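Local coordinates for putative sugar ABC transport system, substrate-binding protein (Bordetella parapertussis, PDB 5IX8), which probably binds a sugar in the periplasm and delivers it to the membrane components of an ABC transporter for uptake, at residues Q139-I144 against D200-F205; V143-G148 against K172-A177; G151-R156 against P280-P285; V255-L260 against F289-T294. One frame throughout, in Å; residues are numbered along the deposited sequence. Where two conformers were deposited one is given.

Contact 1 of 4, residues Q139-I144 against D200-F205; sequences QGKQVI and DAEYVF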
# COMPACT_ATOMS: atom_id res chain seq x y z
N GLN A 139 -21.94 4.70 15.87
CA GLN A 139 -22.42 5.97 16.41
C GLN A 139 -22.41 5.97 17.93
O GLN A 139 -22.94 5.05 18.57
CB GLN A 139 -23.83 6.23 15.92
CG GLN A 139 -24.44 7.45 16.52
CD GLN A 139 -25.78 7.77 15.91
OE1 GLN A 139 -26.59 6.87 15.65
NE2 GLN A 139 -26.01 9.05 15.65
N GLY A 140 -21.77 6.98 18.52
CA GLY A 140 -21.67 7.06 19.96
C GLY A 140 -20.57 6.22 20.60
O GLY A 140 -20.34 6.35 21.82
N LYS A 141 -19.87 5.39 19.84
CA LYS A 141 -18.93 4.45 20.44
C LYS A 141 -17.50 4.91 20.21
O LYS A 141 -17.20 5.62 19.25
CB LYS A 141 -19.11 3.05 19.86
CG LYS A 141 -20.55 2.55 19.96
CD LYS A 141 -20.72 1.12 19.47
CE LYS A 141 -22.14 0.64 19.81
NZ LYS A 141 -22.42 -0.74 19.34
N GLN A 142 -16.61 4.48 21.11
CA GLN A 142 -15.23 4.94 21.11
C GLN A 142 -14.33 4.06 20.25
O GLN A 142 -14.42 2.83 20.29
CB GLN A 142 -14.68 5.02 22.53
CG GLN A 142 -15.36 6.07 23.35
CD GLN A 142 -14.79 6.18 24.75
OE1 GLN A 142 -13.62 5.86 24.99
NE2 GLN A 142 -15.62 6.63 25.70
N VAL A 143 -13.44 4.72 19.52
CA VAL A 143 -12.56 4.10 18.54
C VAL A 143 -11.12 4.49 18.88
O VAL A 143 -10.79 5.69 18.88
CB VAL A 143 -12.90 4.55 17.11
CG1 VAL A 143 -11.96 3.87 16.09
CG2 VAL A 143 -14.41 4.27 16.77
N ILE A 144 -10.28 3.50 19.17
CA ILE A 144 -8.84 3.74 19.31
C ILE A 144 -8.24 3.90 17.93
O ILE A 144 -8.47 3.06 17.04
CB ILE A 144 -8.18 2.57 20.05
CG1 ILE A 144 -8.52 2.59 21.54
CG2 ILE A 144 -6.65 2.60 19.81
CD1 ILE A 144 -8.39 1.21 22.24
N ASP A 200 -13.25 2.12 27.45
CA ASP A 200 -14.57 1.98 26.84
C ASP A 200 -14.51 1.81 25.32
O ASP A 200 -15.55 1.68 24.69
CB ASP A 200 -15.45 3.19 27.22
CG ASP A 200 -15.71 3.28 28.72
OD1 ASP A 200 -15.68 2.24 29.41
OD2 ASP A 200 -15.95 4.39 29.21
N ALA A 201 -13.31 1.79 24.73
CA ALA A 201 -13.23 1.62 23.28
C ALA A 201 -13.82 0.29 22.82
O ALA A 201 -13.63 -0.76 23.46
CB ALA A 201 -11.77 1.71 22.82
N GLU A 202 -14.50 0.30 21.67
CA GLU A 202 -15.07 -0.91 21.10
C GLU A 202 -14.47 -1.24 19.74
O GLU A 202 -14.79 -2.28 19.16
CB GLU A 202 -16.59 -0.79 20.98
CG GLU A 202 -17.23 -0.84 22.37
CD GLU A 202 -18.72 -0.63 22.34
OE1 GLU A 202 -19.45 -1.57 22.00
OE2 GLU A 202 -19.16 0.48 22.67
N TYR A 203 -13.59 -0.38 19.24
CA TYR A 203 -13.01 -0.53 17.92
C TYR A 203 -11.58 -0.07 17.98
O TYR A 203 -11.24 0.77 18.82
CB TYR A 203 -13.72 0.33 16.89
CG TYR A 203 -15.15 -0.03 16.69
CD1 TYR A 203 -15.50 -1.04 15.82
CD2 TYR A 203 -16.16 0.65 17.36
CE1 TYR A 203 -16.84 -1.39 15.62
CE2 TYR A 203 -17.51 0.32 17.16
CZ TYR A 203 -17.84 -0.70 16.29
OH TYR A 203 -19.15 -1.05 16.06
N VAL A 204 -10.76 -0.58 17.06
CA VAL A 204 -9.39 -0.10 16.87
C VAL A 204 -9.18 0.09 15.38
O VAL A 204 -9.47 -0.82 14.58
CB VAL A 204 -8.32 -1.07 17.42
CG1 VAL A 204 -6.89 -0.50 17.18
CG2 VAL A 204 -8.55 -1.34 18.91
N PHE A 205 -8.71 1.27 14.99
CA PHE A 205 -8.38 1.53 13.59
C PHE A 205 -6.88 1.43 13.40
O PHE A 205 -6.13 2.00 14.19
CB PHE A 205 -8.86 2.93 13.19
CG PHE A 205 -8.32 3.36 11.87
CD1 PHE A 205 -8.96 2.98 10.69
CD2 PHE A 205 -7.17 4.13 11.80
CE1 PHE A 205 -8.49 3.39 9.45
CE2 PHE A 205 -6.67 4.52 10.58
CZ PHE A 205 -7.33 4.15 9.38
O HOH W 1 -12.47 4.88 27.31
O HOH W 2 -17.56 2.69 23.25
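Strands 142-144 and 201-205 run side by side in the same direction, with axes 4.5 Å apart at their closest and inclined by 34°. Val143 pairs with Tyr203 and Ile144 with Val204. Gln142 O accepts Glu202 N at 2.9 Å in its carbonyl plane and draws a second, weak bond from Tyr203 N, because the backbone at Glu202 (psi -3°) turns both N-H groups to the same oxygen. Further along, Ile144 N donates to Tyr203 O at 2.9 Å, and Phe205 N meets Ile144 O at 2.7 Å, nearly along the C=O axis. Among the side chains, the tightest meeting is that of Ile144 CD1 with Ala201 CB, 3.5 Å apart, while Ile144 CG2 lies alongside Val204 CG1. On the opposite face both methyls of Val143 rest against Tyr203 CB, and Lys141 CD reaches the edge of the tyrosine ring. The extended Lys141 chain crosses Glu202 obliquely, with Lys141 CD 3.6 Å from Glu202 OE2; the opposite charges would attract only loosely, Lys141 NZ standing 4.1 Å from Glu202 OE1, beyond a salt bridge. One water links Gln142 N, Asp200 O and Glu202 OE2, and another ties Gln142 OE1 to Asp200 N. Tyr203 OH bonds to Asp136. The pair lies inside an alpha/beta sandwich, the layout of a type I periplasmic binding protein lobe: Ile144 packs on Leu194 and Leu195 of helix 184-197, whereas Val143 and Tyr203 meet Leu133 of helix 122-135.

Contact 2 of 4, residues V143-G148 against K172-A177; sequences VIVVPG and KLTPAA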
# COMPACT_ATOMS: atom_id res chain seq x y z
N VAL A 143 -13.44 4.72 19.52
CA VAL A 143 -12.56 4.10 18.54
C VAL A 143 -11.12 4.49 18.88
O VAL A 143 -10.79 5.69 18.88
CB VAL A 143 -12.90 4.55 17.11
CG1 VAL A 143 -11.96 3.87 16.09
CG2 VAL A 143 -14.41 4.27 16.77
N ILE A 144 -10.28 3.50 19.17
CA ILE A 144 -8.84 3.74 19.31
C ILE A 144 -8.24 3.90 17.93
O ILE A 144 -8.47 3.06 17.04
CB ILE A 144 -8.18 2.57 20.05
CG1 ILE A 144 -8.52 2.59 21.54
CG2 ILE A 144 -6.65 2.60 19.81
CD1 ILE A 144 -8.39 1.21 22.24
N VAL A 145 -7.42 4.95 17.75
CA VAL A 145 -6.73 5.20 16.49
C VAL A 145 -5.24 4.93 16.68
O VAL A 145 -4.59 5.56 17.52
CB VAL A 145 -6.96 6.63 15.98
CG1 VAL A 145 -6.13 6.87 14.71
CG2 VAL A 145 -8.48 6.91 15.72
N VAL A 146 -4.71 3.97 15.92
CA VAL A 146 -3.28 3.63 15.88
C VAL A 146 -2.89 3.99 14.45
O VAL A 146 -3.12 3.18 13.55
CB VAL A 146 -3.02 2.15 16.21
CG1 VAL A 146 -1.53 1.78 16.04
CG2 VAL A 146 -3.45 1.81 17.62
N PRO A 147 -2.38 5.20 14.19
CA PRO A 147 -2.38 5.74 12.83
C PRO A 147 -1.21 5.34 11.97
O PRO A 147 -1.22 5.64 10.77
CB PRO A 147 -2.31 7.25 13.07
CG PRO A 147 -1.49 7.37 14.30
CD PRO A 147 -2.06 6.24 15.18
N GLY A 148 -0.19 4.72 12.54
CA GLY A 148 0.99 4.42 11.79
C GLY A 148 2.10 5.41 12.06
O GLY A 148 2.09 6.15 13.05
N LYS A 172 -16.57 8.31 18.26
CA LYS A 172 -15.69 9.10 19.12
C LYS A 172 -14.28 8.52 19.03
O LYS A 172 -13.98 7.49 19.64
CB LYS A 172 -16.21 9.10 20.56
CG LYS A 172 -17.69 9.48 20.67
CD LYS A 172 -18.21 9.36 22.09
CE LYS A 172 -19.43 10.25 22.29
NZ LYS A 172 -20.05 10.08 23.64
N LEU A 173 -13.42 9.18 18.28
CA LEU A 173 -12.06 8.71 18.05
C LEU A 173 -11.10 9.27 19.08
O LEU A 173 -11.27 10.41 19.52
CB LEU A 173 -11.59 9.14 16.65
CG LEU A 173 -11.94 8.26 15.43
CD1 LEU A 173 -13.44 7.97 15.37
CD2 LEU A 173 -11.48 8.94 14.13
N THR A 174 -10.10 8.46 19.47
CA THR A 174 -8.98 8.98 20.26
C THR A 174 -8.12 9.86 19.35
O THR A 174 -8.18 9.72 18.13
CB THR A 174 -8.08 7.86 20.80
OG1 THR A 174 -7.42 7.22 19.70
CG2 THR A 174 -8.85 6.83 21.62
N PRO A 175 -7.32 10.76 19.91
CA PRO A 175 -6.32 11.43 19.07
C PRO A 175 -5.33 10.42 18.52
O PRO A 175 -5.27 9.27 18.96
CB PRO A 175 -5.63 12.41 20.02
CG PRO A 175 -6.00 12.00 21.36
CD PRO A 175 -7.30 11.24 21.30
N ALA A 176 -4.56 10.84 17.53
CA ALA A 176 -3.67 9.92 16.82
C ALA A 176 -2.23 10.33 17.06
O ALA A 176 -1.83 11.46 16.76
CB ALA A 176 -3.99 9.93 15.33
N ALA A 177 -1.43 9.39 17.55
CA ALA A 177 -0.00 9.64 17.79
C ALA A 177 0.77 8.91 16.68
O ALA A 177 0.80 7.67 16.64
CB ALA A 177 0.42 9.17 19.18
O HOH W 3 -2.58 6.95 18.70
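Val143 begins the pairing with strand 172-173: its N donates to Lys172 O at 2.8 Å, and its O receives Thr174 N almost along the C=O axis. On the face shared by Val143 and Leu173 the two side chains lie alongside each other, Val143 CB 3.9 Å from Leu173 CD1. Ile144 turns its side chain from the neighbour, leaving its CA beside Thr174 OG1. At Val145 a hydroxyl takes over the role of a backbone carbonyl, since Val145 N donates to Thr174 OG1 at 3.0 Å (161° at the hydrogen). Thr174 holds OG1 in the crowded position between its own N and carbonyl carbon (chi1 67°), from where it also donates to Pro175 O at 3.1 Å. Val145 CG2 presses on Leu173 CG at 3.7 Å and CG1 on Ala176 CB. As the chains part, a water bridges Val145 O and Ala177 N. Pro147 then brings CG to 3.3 Å from Ala177 O, the same CG touching Ala176 CB. The segments belong to a beta-alpha-beta unit whose crossover helix, 154-168, covers Val145, Leu173 and Ala176 with Tyr159, Phe162 and Ala166. Strand 172-173 is the edge of the sheet, and strand 201-205 adjoins 142-145 on its other side.

Contact 3 of 4, residues G151-R156 against P280-P285; sequences GLEWPR and PTRSVP. With SO4 (sulfate ion), chain C; SO4 (sulfate ion), chain G.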
# COMPACT_ATOMS: atom_id res chain seq x y z
N GLY A 151 5.86 10.92 8.66
CA GLY A 151 6.83 11.11 7.60
C GLY A 151 6.59 10.30 6.35
O GLY A 151 7.45 10.28 5.46
N LEU A 152 5.45 9.63 6.25
CA LEU A 152 5.18 8.78 5.10
C LEU A 152 4.06 9.29 4.22
O LEU A 152 3.86 8.72 3.12
CB LEU A 152 4.85 7.35 5.56
CG LEU A 152 5.94 6.69 6.43
CD1 LEU A 152 5.44 5.26 6.78
CD2 LEU A 152 7.30 6.69 5.75
N GLU A 153 3.29 10.28 4.69
CA GLU A 153 2.16 10.89 3.97
C GLU A 153 0.94 9.97 3.93
O GLU A 153 -0.13 10.35 4.42
CB GLU A 153 2.57 11.29 2.53
CG GLU A 153 1.56 12.18 1.78
CD GLU A 153 1.53 13.62 2.28
OE1 GLU A 153 2.29 13.97 3.20
OE2 GLU A 153 0.72 14.43 1.75
N TRP A 154 1.08 8.77 3.37
CA TRP A 154 -0.13 7.96 3.16
C TRP A 154 -0.79 7.50 4.46
O TRP A 154 -2.02 7.38 4.47
CB TRP A 154 0.16 6.77 2.22
CG TRP A 154 1.31 5.86 2.61
CD1 TRP A 154 2.63 6.02 2.28
CD2 TRP A 154 1.23 4.68 3.41
NE1 TRP A 154 3.38 5.00 2.84
CE2 TRP A 154 2.55 4.17 3.55
CE3 TRP A 154 0.18 4.02 4.06
CZ2 TRP A 154 2.84 3.02 4.25
CZ3 TRP A 154 0.47 2.87 4.79
CH2 TRP A 154 1.79 2.38 4.88
N PRO A 155 -0.08 7.25 5.57
CA PRO A 155 -0.81 6.92 6.81
C PRO A 155 -1.65 8.09 7.26
O PRO A 155 -2.76 7.91 7.76
CB PRO A 155 0.31 6.59 7.82
CG PRO A 155 1.47 6.08 6.92
CD PRO A 155 1.37 7.09 5.77
N ARG A 156 -1.14 9.31 7.09
CA ARG A 156 -1.93 10.48 7.45
C ARG A 156 -3.17 10.60 6.56
O ARG A 156 -4.26 10.92 7.05
CB ARG A 156 -1.08 11.75 7.37
CG ARG A 156 -1.81 12.95 8.00
CD ARG A 156 -1.15 14.29 7.70
NE ARG A 156 -1.46 14.73 6.36
CZ ARG A 156 -0.61 14.67 5.33
NH1 ARG A 156 0.67 14.33 5.52
NH2 ARG A 156 -1.01 15.05 4.12
N PRO A 280 -2.14 14.97 -11.42
CA PRO A 280 -1.44 15.14 -10.14
C PRO A 280 -2.36 15.72 -9.07
O PRO A 280 -3.27 16.51 -9.36
CB PRO A 280 -0.32 16.13 -10.49
CG PRO A 280 -0.05 15.87 -11.90
CD PRO A 280 -1.39 15.56 -12.54
N THR A 281 -2.12 15.30 -7.83
CA THR A 281 -2.81 15.86 -6.66
C THR A 281 -1.78 16.45 -5.71
O THR A 281 -0.58 16.33 -5.94
CB THR A 281 -3.63 14.80 -5.93
OG1 THR A 281 -2.73 13.83 -5.38
CG2 THR A 281 -4.60 14.14 -6.87
N ARG A 282 -2.26 17.06 -4.63
CA ARG A 282 -1.34 17.64 -3.65
C ARG A 282 -0.35 16.61 -3.14
O ARG A 282 0.86 16.88 -3.08
CB ARG A 282 -2.11 18.25 -2.48
CG ARG A 282 -1.20 18.88 -1.44
CD ARG A 282 -1.99 19.49 -0.29
NE ARG A 282 -1.08 20.32 0.52
CZ ARG A 282 -0.30 19.84 1.49
NH1 ARG A 282 -0.37 18.55 1.83
NH2 ARG A 282 0.55 20.65 2.13
N SER A 283 -0.84 15.42 -2.74
CA SER A 283 0.03 14.40 -2.17
C SER A 283 0.70 13.52 -3.21
O SER A 283 1.70 12.85 -2.88
CB SER A 283 -0.76 13.49 -1.22
OG SER A 283 -1.18 14.25 -0.09
N VAL A 284 0.15 13.47 -4.42
CA VAL A 284 0.67 12.57 -5.46
C VAL A 284 1.00 13.45 -6.66
O VAL A 284 0.19 13.57 -7.59
CB VAL A 284 -0.33 11.46 -5.80
CG1 VAL A 284 0.33 10.45 -6.73
CG2 VAL A 284 -0.76 10.76 -4.51
N PRO A 285 2.16 14.11 -6.69
CA PRO A 285 2.37 15.21 -7.65
C PRO A 285 2.84 14.75 -9.01
O PRO A 285 3.80 15.30 -9.57
CB PRO A 285 3.43 16.07 -6.94
CG PRO A 285 4.26 15.02 -6.18
CD PRO A 285 3.23 14.01 -5.69
S SO4 C . 3.02 12.85 8.00
O1 SO4 C . 2.30 14.09 7.77
O2 SO4 C . 3.54 12.27 6.77
O3 SO4 C . 2.16 11.86 8.67
O4 SO4 C . 4.12 13.13 8.92
S SO4 G . -6.12 17.48 -3.77
O1 SO4 G . -6.93 18.65 -3.40
O2 SO4 G . -6.92 16.52 -4.54
O3 SO4 G . -5.63 16.88 -2.53
O4 SO4 G . -4.98 17.90 -4.58
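The segments approach at a single point, with Glu153 CA 7.4 Å from Ser283 CA, where the N-cap residue of helix 154-168 faces an irregular loop. Ser283 OG donates to Glu153 OE2 at 2.7 Å, using the anti lone pair of that oxygen. Glu153 has CG anti to its backbone N and bends at chi2 (74°), which sets its carboxylate between the serine and Arg156. Arg156 grips it end-on: NH1 binds OE1 of Glu153 at 2.9 Å and NH2 binds OE2 at 3.0 Å, both within the guanidinium plane but from above the carboxylate plane. Two donors thus hold OE2, and Arg282 NH1 lies 4.3 Å from the same oxygen, surroundings that would favour an ionised carboxylate. Arg156 NH1 also donates to O1 of a sulfate ion, probably from the crystallisation liquor, two of whose other oxygens accept Gly151 N and Glu153 N just ahead of the helix. A second sulfate accepts Arg282 N. Arg156 NE forms a salt bridge with Glu160, one turn along helix 154-168. Tyr85, in the loop between strand 77-80 and helix 89-97, binds Ser283 O through its OH and reaches Gly151 across the gap between the lobes through its backbone.

Contact 4 of 4, residues V255-L260 against F289-T294; sequences VIMGRL and FNVPIT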
# COMPACT_ATOMS: atom_id res chain seq x y z
N VAL A 255 -0.52 -7.05 -6.53
CA VAL A 255 -0.17 -7.84 -7.71
C VAL A 255 -0.64 -7.12 -8.96
O VAL A 255 0.13 -6.95 -9.90
CB VAL A 255 -0.76 -9.25 -7.63
CG1 VAL A 255 -0.57 -9.98 -8.96
CG2 VAL A 255 -0.12 -10.05 -6.49
N ILE A 256 -1.89 -6.64 -8.97
CA ILE A 256 -2.34 -5.97 -10.19
C ILE A 256 -1.58 -4.65 -10.39
O ILE A 256 -1.31 -4.25 -11.54
CB ILE A 256 -3.88 -5.80 -10.23
CG1 ILE A 256 -4.30 -5.43 -11.67
CG2 ILE A 256 -4.37 -4.74 -9.25
CD1 ILE A 256 -5.78 -5.46 -11.94
N MSE A 257 -1.17 -3.98 -9.31
CA MSE A 257 -0.42 -2.74 -9.46
C MSE A 257 0.89 -3.02 -10.17
O MSE A 257 1.29 -2.26 -11.07
CB MSE A 257 -0.12 -2.07 -8.13
CG MSE A 257 -1.34 -1.58 -7.39
SE MSE A 257 -0.82 -0.84 -5.63
CE MSE A 257 -2.54 -1.06 -4.79
N GLY A 258 1.54 -4.13 -9.79
CA GLY A 258 2.79 -4.50 -10.45
C GLY A 258 2.60 -4.82 -11.92
O GLY A 258 3.40 -4.41 -12.76
N ARG A 259 1.55 -5.57 -12.25
CA ARG A 259 1.28 -5.87 -13.66
C ARG A 259 1.03 -4.60 -14.44
O ARG A 259 1.49 -4.45 -15.58
CB ARG A 259 0.07 -6.79 -13.79
CG ARG A 259 0.22 -8.12 -13.07
CD ARG A 259 -0.90 -9.07 -13.56
NE ARG A 259 -0.85 -10.33 -12.85
CZ ARG A 259 0.06 -11.28 -13.07
NH1 ARG A 259 0.98 -11.13 -14.05
NH2 ARG A 259 0.04 -12.38 -12.33
N LEU A 260 0.24 -3.69 -13.86
CA LEU A 260 -0.04 -2.44 -14.54
C LEU A 260 1.23 -1.62 -14.74
O LEU A 260 1.38 -0.99 -15.77
CB LEU A 260 -1.08 -1.64 -13.76
CG LEU A 260 -2.46 -2.26 -13.74
CD1 LEU A 260 -3.35 -1.56 -12.71
CD2 LEU A 260 -3.12 -2.24 -15.13
N PHE A 289 -2.31 6.19 -11.87
CA PHE A 289 -3.51 5.37 -11.88
C PHE A 289 -3.80 4.92 -10.47
O PHE A 289 -2.90 4.44 -9.78
CB PHE A 289 -3.36 4.14 -12.78
CG PHE A 289 -4.61 3.29 -12.84
CD1 PHE A 289 -5.71 3.71 -13.58
CD2 PHE A 289 -4.68 2.08 -12.14
CE1 PHE A 289 -6.87 2.94 -13.62
CE2 PHE A 289 -5.84 1.31 -12.16
CZ PHE A 289 -6.94 1.74 -12.91
N ASN A 290 -5.06 5.05 -10.06
CA ASN A 290 -5.49 4.54 -8.76
C ASN A 290 -6.33 3.30 -8.99
O ASN A 290 -7.39 3.40 -9.61
CB ASN A 290 -6.33 5.57 -8.00
CG ASN A 290 -5.48 6.71 -7.39
OD1 ASN A 290 -4.41 6.49 -6.87
ND2 ASN A 290 -5.99 7.93 -7.47
N VAL A 291 -5.89 2.16 -8.46
CA VAL A 291 -6.70 0.94 -8.58
C VAL A 291 -7.95 1.10 -7.72
O VAL A 291 -7.85 1.53 -6.57
CB VAL A 291 -5.91 -0.29 -8.14
CG1 VAL A 291 -6.80 -1.53 -8.25
CG2 VAL A 291 -4.62 -0.47 -8.98
N PRO A 292 -9.14 0.77 -8.21
CA PRO A 292 -10.34 0.97 -7.39
C PRO A 292 -10.27 0.17 -6.10
O PRO A 292 -9.65 -0.89 -6.02
CB PRO A 292 -11.47 0.49 -8.30
CG PRO A 292 -10.98 0.78 -9.68
CD PRO A 292 -9.47 0.59 -9.64
N ILE A 293 -10.90 0.72 -5.06
CA ILE A 293 -10.81 0.19 -3.71
C ILE A 293 -12.01 -0.72 -3.45
O ILE A 293 -13.15 -0.36 -3.77
CB ILE A 293 -10.77 1.32 -2.68
CG1 ILE A 293 -9.46 2.09 -2.86
CG2 ILE A 293 -10.89 0.75 -1.26
CD1 ILE A 293 -9.55 3.48 -2.34
N THR A 294 -11.74 -1.89 -2.88
CA THR A 294 -12.76 -2.79 -2.36
C THR A 294 -12.42 -3.12 -0.91
O THR A 294 -11.26 -3.06 -0.49
CB THR A 294 -12.87 -4.09 -3.19
OG1 THR A 294 -11.62 -4.76 -3.18
CG2 THR A 294 -13.18 -3.78 -4.61
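Helix-on-sheet packing of the alpha/beta sandwich in the N-terminal lobe, within a type I periplasmic binding protein fold, brings helix 254-270 against strand 288-290 and the residue that follows it. Val291 is the hub: CG1 turns to Ile256, while CG2 meets both Met257 and Leu260. Its CG1 lies 4.1 Å from Ile256 CG2, and its CG2 lies 3.8 Å from CG of Met257, which is deposited as selenomethionine. The branches of Ile256 are set by a CG1 anti to the backbone N (chi1 -165°), so that CG2 takes the crowded place between N and the carbonyl carbon. Met257 reaches out along an extended chain and crosses Val291 obliquely. Everything that meets here is apolar, and most of it is buried. Further out, the strand is positioned by backbone bonds from Phe289 to Gly117 and Leu119 and from Val291 to Leu119, while Gln120 NE2 donates to Val291 O. Val118 of strand 116-119 touches both Met257 and Leu260, and Phe29 of helix 28-43 adds to the packing on Met257. Arg259 fastens the helix to helix 28-43 by salt bridges to Asp39 and Glu40. After Val291 the chain leaves for the other sheet, and Ile293 packs on helix 122-135. One helical turn on from Ile256, Leu260 CD1 lies 3.8 Å from Phe289 CE2 and 4.1 Å from Val291 CG2.

Contacts 1 and 2 share strand 142-145 and lie on either side of it in the C-terminal lobe sheet, their centres about 9 Å apart. Segment 151-156 of contact 3 falls between the two segments of contact 2, with Pro147 O touching Pro155 CB, yet the centres are about 20 Å apart. Its second segment belongs to the loop before strand 288-290, so it joins the lobes across the cleft where such proteins usually bind ligand. Contact 4 interleaves with contact 3 along the chain and lies on the N-terminal lobe sheet, about 17 Å away between centres. Its segment 289-294 runs from one sheet toward the other, one of the interlobe crossovers forming the hinge in this fold.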